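Local coordinates for probable ABC transporter extracellular-binding protein YckB (Bacillus subtilis, PDB 2IEE) that probably serves as the extracellular solute-binding component of a binding-protein-dependent ABC transport system, at residues T238-S241 with K242-F245; L166-V169 with A170-R173; T12-E15 with Q16-K20. One frame throughout, in Å; residues are numbered along the deposited sequence.

Contact 1. Residues T238-S241 with K242-F245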
ATOM      1  N   THR A 238      -6.735  -8.141  11.160  1.00 18.31           N
ATOM      2  CA  THR A 238      -7.750  -7.096  11.219  1.00 17.55           C
ATOM      3  C   THR A 238      -7.386  -6.084  12.299  1.00 17.46           C
ATOM      4  O   THR A 238      -7.543  -4.880  12.109  1.00 17.02           O
ATOM      5  CB  THR A 238      -9.150  -7.688  11.516  1.00 16.80           C
ATOM      6  OG1 THR A 238      -9.530  -8.556  10.445  1.00 14.84           O
ATOM      7  CG2 THR A 238     -10.187  -6.578  11.644  1.00 15.50           C
ATOM      8  N   LYS A 239      -6.882  -6.579  13.424  1.00 18.26           N
ATOM      9  CA  LYS A 239      -6.491  -5.719  14.538  1.00 19.83           C
ATOM     10  C   LYS A 239      -5.403  -4.733  14.126  1.00 17.19           C
ATOM     11  O   LYS A 239      -5.497  -3.536  14.404  1.00 16.59           O
ATOM     12  CB  LYS A 239      -6.001  -6.572  15.711  1.00 24.11           C
ATOM     13  CG  LYS A 239      -5.596  -5.776  16.945  1.00 29.52           C
ATOM     14  CD  LYS A 239      -5.426  -6.703  18.144  1.00 33.19           C
ATOM     15  CE  LYS A 239      -5.192  -5.928  19.428  1.00 35.87           C
ATOM     16  NZ  LYS A 239      -5.197  -6.822  20.620  1.00 39.50           N
ATOM     17  N   LEU A 240      -4.367  -5.234  13.461  1.00 14.95           N
ATOM     18  CA  LEU A 240      -3.274  -4.375  13.017  1.00 12.69           C
ATOM     19  C   LEU A 240      -3.758  -3.391  11.953  1.00 10.81           C
ATOM     20  O   LEU A 240      -3.344  -2.233  11.929  1.00  8.74           O
ATOM     21  CB  LEU A 240      -2.127  -5.230  12.467  1.00 13.17           C
ATOM     22  CG  LEU A 240      -1.308  -5.992  13.513  1.00 13.67           C
ATOM     23  CD1 LEU A 240      -0.391  -6.985  12.827  1.00 14.21           C
ATOM     24  CD2 LEU A 240      -0.500  -5.001  14.352  1.00 14.01           C
ATOM     25  N   SER A 241      -4.637  -3.861  11.072  1.00  9.80           N
ATOM     26  CA  SER A 241      -5.184  -3.026  10.006  1.00 11.89           C
ATOM     27  C   SER A 241      -5.954  -1.834  10.556  1.00 11.70           C
ATOM     28  O   SER A 241      -5.738  -0.698  10.147  1.00 12.32           O
ATOM     29  CB  SER A 241      -6.120  -3.848   9.117  1.00 11.72           C
ATOM     30  OG  SER A 241      -6.763  -3.019   8.167  1.00 13.42           O
ATOM     31  N   LYS A 242      -6.857  -2.105  11.490  1.00 13.48           N
ATOM     32  CA  LYS A 242      -7.681  -1.062  12.087  1.00 13.43           C
ATOM     33  C   LYS A 242      -6.826  -0.021  12.780  1.00 14.65           C
ATOM     34  O   LYS A 242      -7.165   1.164  12.797  1.00 14.35           O
ATOM     35  CB  LYS A 242      -8.682  -1.689  13.060  1.00 11.53           C
ATOM     36  CG  LYS A 242      -9.705  -2.592  12.365  1.00 10.71           C
ATOM     37  CD  LYS A 242     -10.644  -3.267  13.352  1.00 14.05           C
ATOM     38  CE  LYS A 242     -11.347  -2.251  14.239  1.00 14.02           C
ATOM     39  NZ  LYS A 242     -12.463  -2.892  14.985  1.00 17.57           N
ATOM     40  N   GLN A 243      -5.702  -0.463  13.331  1.00 15.61           N
ATOM     41  CA  GLN A 243      -4.787   0.435  14.012  1.00 15.04           C
ATOM     42  C   GLN A 243      -4.113   1.416  13.057  1.00 15.06           C
ATOM     43  O   GLN A 243      -3.980   2.598  13.364  1.00 13.96           O
ATOM     44  CB  GLN A 243      -3.711  -0.368  14.752  1.00 17.24           C
ATOM     45  CG  GLN A 243      -2.550   0.490  15.235  1.00 20.62           C
ATOM     46  CD  GLN A 243      -1.491  -0.297  15.982  1.00 25.41           C
ATOM     47  OE1 GLN A 243      -0.520   0.275  16.487  1.00 28.23           O
ATOM     48  NE2 GLN A 243      -1.669  -1.613  16.059  1.00 24.74           N
ATOM     49  N   PHE A 244      -3.692   0.925  11.896  1.00 14.35           N
ATOM     50  CA  PHE A 244      -2.999   1.760  10.922  1.00 15.45           C
ATOM     51  C   PHE A 244      -3.851   2.396   9.841  1.00 14.77           C
ATOM     52  O   PHE A 244      -3.437   3.382   9.227  1.00 16.80           O
ATOM     53  CB  PHE A 244      -1.866   0.954  10.283  1.00 14.11           C
ATOM     54  CG  PHE A 244      -0.732   0.700  11.222  1.00 14.52           C
ATOM     55  CD1 PHE A 244       0.171   1.713  11.524  1.00 12.09           C
ATOM     56  CD2 PHE A 244      -0.605  -0.525  11.861  1.00 13.74           C
ATOM     57  CE1 PHE A 244       1.183   1.508  12.453  1.00 11.67           C
ATOM     58  CE2 PHE A 244       0.402  -0.737  12.792  1.00 14.09           C
ATOM     59  CZ  PHE A 244       1.298   0.286  13.087  1.00 11.59           C
ATOM     60  N   PHE A 245      -5.037   1.849   9.609  1.00 13.99           N
ATOM     61  CA  PHE A 245      -5.928   2.385   8.591  1.00 13.22           C
ATOM     62  C   PHE A 245      -7.248   2.935   9.149  1.00 14.62           C
ATOM     63  O   PHE A 245      -8.308   2.775   8.548  1.00 14.27           O
ATOM     64  CB  PHE A 245      -6.194   1.307   7.535  1.00 13.59           C
ATOM     65  CG  PHE A 245      -5.022   1.050   6.624  1.00 12.30           C
ATOM     66  CD1 PHE A 245      -4.752   1.904   5.555  1.00 12.39           C
ATOM     67  CD2 PHE A 245      -4.178  -0.041   6.839  1.00 14.21           C
ATOM     68  CE1 PHE A 245      -3.655   1.673   4.709  1.00 11.41           C
ATOM     69  CE2 PHE A 245      -3.082  -0.281   6.005  1.00 12.67           C
ATOM     70  CZ  PHE A 245      -2.823   0.582   4.934  1.00 12.37           C
TER

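Contact 2. Residues L166-V169 with A170-R173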
ATOM      1  N   LEU A 166      -5.235  18.610  -0.994  1.00 17.92           N
ATOM      2  CA  LEU A 166      -6.642  18.483  -0.640  1.00 17.25           C
ATOM      3  C   LEU A 166      -7.396  19.816  -0.637  1.00 16.86           C
ATOM      4  O   LEU A 166      -8.522  19.892  -1.126  1.00 16.16           O
ATOM      5  CB  LEU A 166      -6.764  17.794   0.724  1.00 16.18           C
ATOM      6  CG  LEU A 166      -6.145  16.389   0.792  1.00 19.61           C
ATOM      7  CD1 LEU A 166      -6.057  15.938   2.244  1.00 17.17           C
ATOM      8  CD2 LEU A 166      -6.983  15.400  -0.028  1.00 19.15           C
ATOM      9  N   LYS A 167      -6.779  20.864  -0.097  1.00 17.21           N
ATOM     10  CA  LYS A 167      -7.435  22.170  -0.051  1.00 16.78           C
ATOM     11  C   LYS A 167      -7.658  22.771  -1.432  1.00 14.34           C
ATOM     12  O   LYS A 167      -8.641  23.476  -1.650  1.00 15.03           O
ATOM     13  CB  LYS A 167      -6.633  23.156   0.807  1.00 18.84           C
ATOM     14  CG  LYS A 167      -6.599  22.785   2.274  1.00 25.09           C
ATOM     15  CD  LYS A 167      -6.083  23.930   3.126  1.00 31.62           C
ATOM     16  CE  LYS A 167      -5.935  23.502   4.580  1.00 35.03           C
ATOM     17  NZ  LYS A 167      -7.203  22.938   5.138  1.00 38.40           N
ATOM     18  N   ASP A 168      -6.747  22.495  -2.361  1.00 15.20           N
ATOM     19  CA  ASP A 168      -6.877  23.014  -3.715  1.00 13.86           C
ATOM     20  C   ASP A 168      -8.059  22.358  -4.413  1.00 14.14           C
ATOM     21  O   ASP A 168      -8.675  22.945  -5.304  1.00 14.16           O
ATOM     22  CB  ASP A 168      -5.586  22.780  -4.511  1.00 16.68           C
ATOM     23  CG  ASP A 168      -4.417  23.592  -3.973  1.00 17.22           C
ATOM     24  OD1 ASP A 168      -4.652  24.715  -3.474  1.00 17.16           O
ATOM     25  OD2 ASP A 168      -3.269  23.113  -4.052  1.00 19.37           O
ATOM     26  N   VAL A 169      -8.367  21.126  -4.021  1.00 14.74           N
ATOM     27  CA  VAL A 169      -9.510  20.443  -4.600  1.00 14.41           C
ATOM     28  C   VAL A 169     -10.739  21.144  -4.031  1.00 14.35           C
ATOM     29  O   VAL A 169     -11.629  21.571  -4.773  1.00 14.45           O
ATOM     30  CB  VAL A 169      -9.571  18.961  -4.195  1.00 13.80           C
ATOM     31  CG1 VAL A 169     -10.921  18.370  -4.610  1.00 11.69           C
ATOM     32  CG2 VAL A 169      -8.441  18.194  -4.848  1.00 11.78           C
ATOM     33  N   ALA A 170     -10.762  21.264  -2.708  1.00 14.10           N
ATOM     34  CA  ALA A 170     -11.864  21.912  -1.999  1.00 17.27           C
ATOM     35  C   ALA A 170     -12.074  23.337  -2.497  1.00 16.78           C
ATOM     36  O   ALA A 170     -13.201  23.791  -2.642  1.00 18.11           O
ATOM     37  CB  ALA A 170     -11.580  21.930  -0.496  1.00 14.53           C
ATOM     38  N   ASN A 171     -10.973  24.027  -2.761  1.00 18.56           N
ATOM     39  CA  ASN A 171     -11.002  25.410  -3.230  1.00 20.45           C
ATOM     40  C   ASN A 171     -11.435  25.573  -4.670  1.00 17.26           C
ATOM     41  O   ASN A 171     -11.827  26.660  -5.077  1.00 17.01           O
ATOM     42  CB  ASN A 171      -9.617  26.038  -3.085  1.00 21.65           C
ATOM     43  CG  ASN A 171      -9.292  26.387  -1.666  1.00 25.64           C
ATOM     44  OD1 ASN A 171      -8.131  26.584  -1.317  1.00 28.93           O
ATOM     45  ND2 ASN A 171     -10.323  26.482  -0.832  1.00 26.41           N
ATOM     46  N   GLY A 172     -11.340  24.503  -5.443  1.00 16.31           N
ATOM     47  CA  GLY A 172     -11.697  24.596  -6.844  1.00 15.99           C
ATOM     48  C   GLY A 172     -10.479  24.924  -7.697  1.00 15.03           C
ATOM     49  O   GLY A 172     -10.606  25.106  -8.903  1.00 14.58           O
ATOM     50  N   ARG A 173      -9.301  25.015  -7.077  1.00 14.26           N
ATOM     51  CA  ARG A 173      -8.072  25.303  -7.817  1.00 14.05           C
ATOM     52  C   ARG A 173      -7.685  24.079  -8.654  1.00 13.58           C
ATOM     53  O   ARG A 173      -7.091  24.210  -9.723  1.00 15.15           O
ATOM     54  CB  ARG A 173      -6.939  25.702  -6.862  1.00 13.15           C
ATOM     55  CG  ARG A 173      -7.204  27.004  -6.136  1.00 14.12           C
ATOM     56  CD  ARG A 173      -5.962  27.539  -5.410  1.00 18.23           C
ATOM     57  NE  ARG A 173      -4.875  27.846  -6.335  1.00 17.52           N
ATOM     58  CZ  ARG A 173      -3.760  27.131  -6.448  1.00 19.95           C
ATOM     59  NH1 ARG A 173      -3.575  26.060  -5.686  1.00 21.09           N
ATOM     60  NH2 ARG A 173      -2.834  27.479  -7.335  1.00 18.70           N
TER
HETATM   61  O   HOH W   1      -5.163  27.409  -1.884  1.00 36.40           O

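Contact 3. Residues T12-E15 with Q16-K20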
ATOM      1  N   THR A  12      20.610 -18.601   2.828  1.00 41.87           N
ATOM      2  CA  THR A  12      19.309 -18.937   2.181  1.00 42.56           C
ATOM      3  C   THR A  12      18.664 -20.162   2.824  1.00 40.43           C
ATOM      4  O   THR A  12      19.360 -21.053   3.305  1.00 42.53           O
ATOM      5  CB  THR A  12      19.503 -19.221   0.676  1.00 43.62           C
ATOM      6  OG1 THR A  12      18.294 -19.763   0.127  1.00 46.24           O
ATOM      7  CG2 THR A  12      20.641 -20.210   0.465  1.00 45.99           C
ATOM      8  N   GLY A  13      17.334 -20.199   2.842  1.00 37.29           N
ATOM      9  CA  GLY A  13      16.641 -21.343   3.408  1.00 32.70           C
ATOM     10  C   GLY A  13      15.973 -21.148   4.754  1.00 29.46           C
ATOM     11  O   GLY A  13      16.454 -20.404   5.605  1.00 26.96           O
ATOM     12  N   TRP A  14      14.854 -21.842   4.943  1.00 28.43           N
ATOM     13  CA  TRP A  14      14.093 -21.778   6.181  1.00 26.18           C
ATOM     14  C   TRP A  14      14.831 -22.364   7.382  1.00 26.69           C
ATOM     15  O   TRP A  14      14.719 -21.842   8.495  1.00 25.53           O
ATOM     16  CB  TRP A  14      12.756 -22.501   6.018  1.00 26.06           C
ATOM     17  CG  TRP A  14      12.120 -22.851   7.329  1.00 24.42           C
ATOM     18  CD1 TRP A  14      12.065 -24.081   7.910  1.00 23.69           C
ATOM     19  CD2 TRP A  14      11.504 -21.944   8.252  1.00 24.94           C
ATOM     20  NE1 TRP A  14      11.455 -23.999   9.141  1.00 23.99           N
ATOM     21  CE2 TRP A  14      11.104 -22.697   9.376  1.00 23.76           C
ATOM     22  CE3 TRP A  14      11.257 -20.563   8.239  1.00 23.65           C
ATOM     23  CZ2 TRP A  14      10.464 -22.117  10.479  1.00 25.11           C
ATOM     24  CZ3 TRP A  14      10.620 -19.984   9.337  1.00 24.43           C
ATOM     25  CH2 TRP A  14      10.234 -20.762  10.441  1.00 24.85           C
ATOM     26  N   GLU A  15      15.567 -23.453   7.174  1.00 25.99           N
ATOM     27  CA  GLU A  15      16.302 -24.069   8.272  1.00 24.75           C
ATOM     28  C   GLU A  15      17.437 -23.136   8.690  1.00 25.77           C
ATOM     29  O   GLU A  15      17.853 -23.129   9.848  1.00 27.15           O
ATOM     30  CB  GLU A  15      16.877 -25.434   7.859  1.00 24.26           C
ATOM     31  CG  GLU A  15      15.853 -26.541   7.542  1.00 20.70           C
ATOM     32  CD  GLU A  15      14.921 -26.869   8.703  1.00 21.46           C
ATOM     33  OE1 GLU A  15      15.323 -26.678   9.871  1.00 19.21           O
ATOM     34  OE2 GLU A  15      13.787 -27.333   8.445  1.00 19.06           O
ATOM     35  N   GLN A  16      17.935 -22.349   7.740  1.00 25.89           N
ATOM     36  CA  GLN A  16      19.011 -21.405   8.013  1.00 27.58           C
ATOM     37  C   GLN A  16      18.470 -20.231   8.833  1.00 27.00           C
ATOM     38  O   GLN A  16      19.133 -19.748   9.753  1.00 25.37           O
ATOM     39  CB  GLN A  16      19.612 -20.893   6.701  1.00 31.48           C
ATOM     40  CG  GLN A  16      20.873 -20.056   6.876  1.00 38.06           C
ATOM     41  CD  GLN A  16      21.377 -19.466   5.566  1.00 40.76           C
ATOM     42  OE1 GLN A  16      21.658 -20.192   4.610  1.00 43.17           O
ATOM     43  NE2 GLN A  16      21.492 -18.143   5.518  1.00 42.82           N
ATOM     44  N   ILE A  17      17.261 -19.785   8.495  1.00 25.90           N
ATOM     45  CA  ILE A  17      16.610 -18.686   9.204  1.00 25.39           C
ATOM     46  C   ILE A  17      16.265 -19.161  10.605  1.00 25.00           C
ATOM     47  O   ILE A  17      16.492 -18.460  11.590  1.00 23.58           O
ATOM     48  CB  ILE A  17      15.284 -18.269   8.528  1.00 27.32           C
ATOM     49  CG1 ILE A  17      15.510 -17.989   7.043  1.00 28.97           C
ATOM     50  CG2 ILE A  17      14.715 -17.036   9.216  1.00 26.87           C
ATOM     51  CD1 ILE A  17      16.629 -17.022   6.766  1.00 32.48           C
ATOM     52  N   LYS A  18      15.699 -20.362  10.676  1.00 24.97           N
ATOM     53  CA  LYS A  18      15.303 -20.962  11.937  1.00 23.79           C
ATOM     54  C   LYS A  18      16.510 -21.141  12.846  1.00 25.25           C
ATOM     55  O   LYS A  18      16.405 -20.992  14.066  1.00 25.02           O
ATOM     56  CB  LYS A  18      14.629 -22.314  11.687  1.00 24.56           C
ATOM     57  CG  LYS A  18      14.135 -23.013  12.952  1.00 24.86           C
ATOM     58  CD  LYS A  18      13.327 -24.257  12.607  1.00 23.99           C
ATOM     59  CE  LYS A  18      12.853 -24.977  13.854  1.00 25.07           C
ATOM     60  NZ  LYS A  18      12.000 -26.150  13.516  1.00 25.44           N
ATOM     61  N   ASP A  19      17.659 -21.452  12.253  1.00 24.50           N
ATOM     62  CA  ASP A  19      18.870 -21.654  13.038  1.00 25.28           C
ATOM     63  C   ASP A  19      19.382 -20.350  13.640  1.00 25.46           C
ATOM     64  O   ASP A  19      19.749 -20.304  14.813  1.00 24.44           O
ATOM     65  CB  ASP A  19      19.963 -22.304  12.183  1.00 24.44           C
ATOM     66  CG  ASP A  19      21.261 -22.489  12.946  1.00 25.00           C
ATOM     67  OD1 ASP A  19      21.213 -22.917  14.122  1.00 25.04           O
ATOM     68  OD2 ASP A  19      22.333 -22.218  12.370  1.00 25.03           O
ATOM     69  N   LYS A  20      19.401 -19.290  12.836  1.00 26.20           N
ATOM     70  CA  LYS A  20      19.863 -17.990  13.305  1.00 26.86           C
ATOM     71  C   LYS A  20      18.833 -17.366  14.235  1.00 26.89           C
ATOM     72  O   LYS A  20      19.176 -16.573  15.113  1.00 27.91           O
ATOM     73  CB  LYS A  20      20.111 -17.052  12.126  1.00 28.16           C
ATOM     74  CG  LYS A  20      21.183 -17.529  11.160  1.00 32.00           C
ATOM     75  CD  LYS A  20      21.390 -16.526  10.033  1.00 34.56           C
ATOM     76  CE  LYS A  20      22.456 -17.005   9.060  1.00 37.49           C
ATOM     77  NZ  LYS A  20      22.674 -16.040   7.946  1.00 39.08           N
TER
HETATM   78  O   HOH W   2       9.813 -26.002  11.150  1.00 21.06           O

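Contact 1. Residues T238-S241 with K242-F245
The last two turns of helix 236-244 carry this contact, and Thr238 and Lys242 open it on one side of the helix. Lys242 N donates to Thr238 O at 2.9 Å, with an N-H...O angle of 167°. The same carbonyl is touched by the lysine chain, Lys242 CG lying 3.2 Å from Thr238 O. Thr238 CG2 sits anti to its own backbone N and meets Lys242 CD at 3.8 Å. The same rotation sets OG1 beside the backbone N, and OG1 is hydrogen-bonded to Asp249. The backbone ladder goes on with Gln243 N to Lys239 O and Phe244 N to Leu240 O, both i to i+4 bonds of an alpha helix. Phe245 N ends it on Ser241 O at 2.7 Å, almost in line with the carbonyl. Phe245 is the first residue to leave helical backbone angles. In this solute-binding protein of family 3 the helix lies against helix 49-60, with Leu240 on Glu52 and Val53 and Phe244 on Glu52. Leu240 and Gln243 run side by side, and Leu240 CD2 comes 4.0 Å from Gln243 NE2. The Phe244 ring turns its edge to a backbone oxygen, with CD2 3.2 Å from Leu240 O. One face of this ring carries Gln243 CG near its rim. Ser241 O lies in the plane of the Phe245 ring, at its edge, 3.7 Å from Phe245 CD2. The buried Ser241 OG is satisfied by the chain that follows, through Ala248 O and Val250 N.

Contact 2. Residues L166-V169 with A170-R173
Asp168 OD1 is gripped from several directions at the end of helix 162-171. Arg173 NH1 forms a salt bridge to Asp168 OD1 at 2.8 Å, although the hydrogen bond within it is weak, with an N-H...O angle of 145°. A water donates to the same OD1 and to Asn171 OD1, and so links the two side chains. Gln164 adds a weak bond to OD1, while OD2 is hydrogen-bonded to Tyr157 OH. The acid and the arginine lie side by side and point the same way, but their flat groups are turned 71° apart. The guanidinium offers its edge to the carboxylate. A bend in the arginine chain at chi3 (62°) turns NH1 back to the acid, and Arg173 CD passes 3.7 Å from Asp168 OD1. Replacing Asp168 by an alanine is likely to leave Arg173 without its charged mate and Tyr157 without its partner. The backbone closes the helix. Asn171 N bonds Lys167 O at 2.6 Å, and Asn171 CG packs 3.0 Å from the same oxygen. Gly172 N reaches Val169 O at 3.0 Å from above the carbonyl plane. Asp168 O accepts two further bonds, both weak, from Gly172 N and from Arg173 N. At the backbone angles of Gly172 a side chain would collide with the carbonyl oxygen before it. Positive phi at a glycine, with bonds back into the last turn, makes this C-terminal cap a Schellman motif.

Contact 3. Residues T12-E15 with Q16-K20
The backbone enters helix 14-20 at Gly13, the N-cap residue, whose carbonyl takes Ile17 N at 3.1 Å and, weakly, Gln16 N. Lys18 N to Trp14 O follows at 2.8 Å and Asp19 N to Glu15 O at 2.9 Å. Gly13 has a phi of 107°, a conformation in which a beta carbon would press on Thr12 O. Ile17 packs on the carbonyl of the N-cap residue, with CG1 3.0 Å from Gly13 O. Its CG1 is anti to the carbonyl carbon of Ile17 (chi1 -52°), which directs that branch back along the helix to Gly13. This short helix comes just before strand 22-27 of the parallel sheet. Trp14 fixes it to helix 218-234 by touching Ala219, Leu220 and Lys223, and Trp14 and Ile17 both meet Leu63. Lys18 CB lies over one face of the indole, 4.2 Å above its plane and towards the rim. The extended lysine chain then runs obliquely past the NE1 edge of the indole, and Lys18 CD comes 3.9 Å from Trp14 NE1. One water accepts from both Trp14 NE1 and Lys18 NZ, bridging the indole to the ammonium. Glu15 runs alongside Lys18, but Glu15 OE1 and Lys18 NZ stay 5.0 Å apart, so the opposite charges probably attract without pairing directly.

From the N terminus the chain first meets contact 3, at the start of helix 14-20. Contact 2 follows at the end of helix 162-171, and contact 1 at the end of helix 236-244. Each closes only a helical turn or a cap, and none nests in or crosses another. Contact 3 joins the N-terminal helix to helix 218-234. Contact 1 joins the helix after that one to helix 49-60. Contact 2 sits before strand 176-180 of the mixed sheet. Contacts 2 and 3 lie on opposite sides of the chain's centre, their own centres about 52 Å apart. Contact 1 is nearer the middle, its centre about 29 Å from that of contact 2 and 30 Å from that of contact 3.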